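Local coordinates for protein methanogen homoaconitase small subunit (Methanocaldococcus jannaschii, PDB 2PKP) that forms, with its large-subunit partner, a hydro-lyase that reversibly converts homocitrate to homoisocitrate through cis-homoaconitate on the way to 2-oxosuberate, at residues E124-I127 with K132-K135. Residues are numbered along the deposited sequence; the frame is centred on the assembly and turned at random.
Sequences EIVI and KTIK
Ile125 and Ile134 face each other as a hydrogen-bonded antiparallel pair and exchange two backbone bonds: Ile125 N gives to Ile134 O at 2.8 Å, and Ile134 N gives to Ile125 O at 2.9 Å. A third bond of the ladder runs from Ile127 N to Lys132 O, 2.8 Å long. Both carbonyls of the pair also take a CA-H...O contact, Ile134 O from Glu124 CA at 3.3 Å and Ile125 O from Thr133 CA. Strands 124-127 and 132-135 are consecutive in the chain, antiparallel neighbours joined by four residues, and so form a beta hairpin. Strand 132-135 is an outermost strand of the chain's mixed sheet, while 124-127 is flanked on its other side by strand 115-119, where Val126 bonds through its backbone to Glu117. The hairpin lies away from the zinc site.

Ile125, Ile127, Ile134 and Lys132 share one face of the sheet. Branched isoleucines suit extended backbone and this more buried face; Ile125 CB meets Ile134 CG1 at 3.9 Å, and Ile125 also packs on Val116 and Ile118. Lys132 puts CG between its backbone N and carbonyl carbon (chi1 62°), and its extended chain then runs alongside Ile127 in the same direction, bringing CE to 3.6 Å from Ile127 CD1. A lysine serves here because its methylenes cover the isoleucine while NZ reaches on to a salt bridge with Glu109.

The other face, more open to solvent, carries Glu124, Val126, Thr133 and Lys135. Thr133, beta-branched and at home in an exposed strand, holds CG2 anti to its own N, which sets the methyl against Glu124 CB at 3.6 Å, whereas OG1 lies 3.7 Å from Val126 CG2.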
ATOM      1  N   GLU A 124     -10.270  -7.948  12.955  1.00 17.80           N
ATOM      2  CA  GLU A 124     -10.044  -7.330  14.246  1.00 17.93           C
ATOM      3  C   GLU A 124      -9.168  -6.126  14.002  1.00 15.23           C
ATOM      4  O   GLU A 124      -8.434  -6.071  13.015  1.00 15.40           O
ATOM      5  CB  GLU A 124      -9.282  -8.260  15.187  1.00 20.04           C
ATOM      6  CG  GLU A 124      -9.881  -9.621  15.374  1.00 27.94           C
ATOM      7  CD  GLU A 124      -9.091 -10.429  16.378  1.00 29.30           C
ATOM      8  OE1 GLU A 124      -7.853 -10.523  16.223  1.00 30.23           O
ATOM      9  OE2 GLU A 124      -9.706 -10.961  17.323  1.00 36.88           O
ATOM     10  N   ILE A 125      -9.247  -5.168  14.911  1.00 12.61           N
ATOM     11  CA  ILE A 125      -8.430  -3.974  14.831  1.00 11.65           C
ATOM     12  C   ILE A 125      -7.712  -3.913  16.156  1.00 12.74           C
ATOM     13  O   ILE A 125      -8.348  -3.809  17.197  1.00 10.86           O
ATOM     14  CB  ILE A 125      -9.279  -2.702  14.693  1.00 12.44           C
ATOM     15  CG1 ILE A 125     -10.043  -2.720  13.367  1.00 12.55           C
ATOM     16  CG2 ILE A 125      -8.378  -1.479  14.809  1.00  9.57           C
ATOM     17  CD1 ILE A 125     -11.100  -1.643  13.255  1.00 12.86           C
ATOM     18  N   VAL A 126      -6.391  -4.020  16.122  1.00 11.55           N
ATOM     19  CA  VAL A 126      -5.611  -3.940  17.342  1.00 13.15           C
ATOM     20  C   VAL A 126      -5.207  -2.479  17.527  1.00 14.97           C
ATOM     21  O   VAL A 126      -4.621  -1.872  16.631  1.00 15.12           O
ATOM     22  CB  VAL A 126      -4.321  -4.807  17.256  1.00 14.82           C
ATOM     23  CG1 VAL A 126      -3.570  -4.761  18.578  1.00 15.46           C
ATOM     24  CG2 VAL A 126      -4.676  -6.234  16.899  1.00 14.01           C
ATOM     25  N   ILE A 127      -5.548  -1.915  18.680  1.00 15.54           N
ATOM     26  CA  ILE A 127      -5.193  -0.541  19.010  1.00 16.99           C
ATOM     27  C   ILE A 127      -3.978  -0.751  19.900  1.00 18.78           C
ATOM     28  O   ILE A 127      -4.079  -0.796  21.129  1.00 17.28           O
ATOM     29  CB  ILE A 127      -6.337   0.148  19.780  1.00 19.55           C
ATOM     30  CG1 ILE A 127      -7.655  -0.070  19.025  1.00 18.75           C
ATOM     31  CG2 ILE A 127      -6.048   1.639  19.917  1.00 17.90           C
ATOM     32  CD1 ILE A 127      -8.874   0.487  19.717  1.00 27.06           C
ATOM     33  N   LYS A 132      -5.637  -3.100  23.491  1.00 16.80           N
ATOM     34  CA  LYS A 132      -6.962  -3.639  23.274  1.00 17.13           C
ATOM     35  C   LYS A 132      -7.208  -3.907  21.797  1.00 15.91           C
ATOM     36  O   LYS A 132      -6.582  -3.305  20.922  1.00 12.83           O
ATOM     37  CB  LYS A 132      -8.039  -2.709  23.837  1.00 16.08           C
ATOM     38  CG  LYS A 132      -8.115  -1.323  23.229  1.00 19.59           C
ATOM     39  CD  LYS A 132      -9.336  -0.597  23.802  1.00 22.93           C
ATOM     40  CE  LYS A 132      -9.503   0.794  23.236  1.00 20.74           C
ATOM     41  NZ  LYS A 132     -10.725   1.437  23.797  1.00 17.22           N
ATOM     42  N   THR A 133      -8.117  -4.833  21.538  1.00 13.56           N
ATOM     43  CA  THR A 133      -8.471  -5.223  20.188  1.00 15.45           C
ATOM     44  C   THR A 133      -9.987  -5.212  20.087  1.00 15.28           C
ATOM     45  O   THR A 133     -10.673  -5.646  21.012  1.00 17.06           O
ATOM     46  CB  THR A 133      -7.951  -6.636  19.899  1.00 16.41           C
ATOM     47  OG1 THR A 133      -6.536  -6.657  20.106  1.00 18.53           O
ATOM     48  CG2 THR A 133      -8.264  -7.058  18.461  1.00 16.67           C
ATOM     49  N   ILE A 134     -10.514  -4.692  18.985  1.00 11.37           N
ATOM     50  CA  ILE A 134     -11.955  -4.664  18.794  1.00 11.30           C
ATOM     51  C   ILE A 134     -12.313  -5.385  17.505  1.00 13.99           C
ATOM     52  O   ILE A 134     -11.496  -5.477  16.585  1.00 12.73           O
ATOM     53  CB  ILE A 134     -12.508  -3.216  18.732  1.00 12.54           C
ATOM     54  CG1 ILE A 134     -11.972  -2.496  17.491  1.00 13.07           C
ATOM     55  CG2 ILE A 134     -12.112  -2.450  19.997  1.00 11.99           C
ATOM     56  CD1 ILE A 134     -12.444  -1.041  17.371  1.00 13.52           C
ATOM     57  N   LYS A 135     -13.524  -5.925  17.447  1.00 14.10           N
ATOM     58  CA  LYS A 135     -13.960  -6.612  16.244  1.00 17.05           C
ATOM     59  C   LYS A 135     -14.376  -5.579  15.206  1.00 17.92           C
ATOM     60  O   LYS A 135     -14.753  -4.456  15.547  1.00 17.48           O
ATOM     61  CB  LYS A 135     -15.155  -7.527  16.534  1.00 21.91           C
ATOM     62  CG  LYS A 135     -14.812  -8.748  17.370  1.00 32.14           C
ATOM     63  CD  LYS A 135     -16.002  -9.681  17.486  1.00 39.70           C
ATOM     64  CE  LYS A 135     -15.652 -10.937  18.267  1.00 40.20           C
ATOM     65  NZ  LYS A 135     -16.865 -11.768  18.482  1.00 49.32           N
TER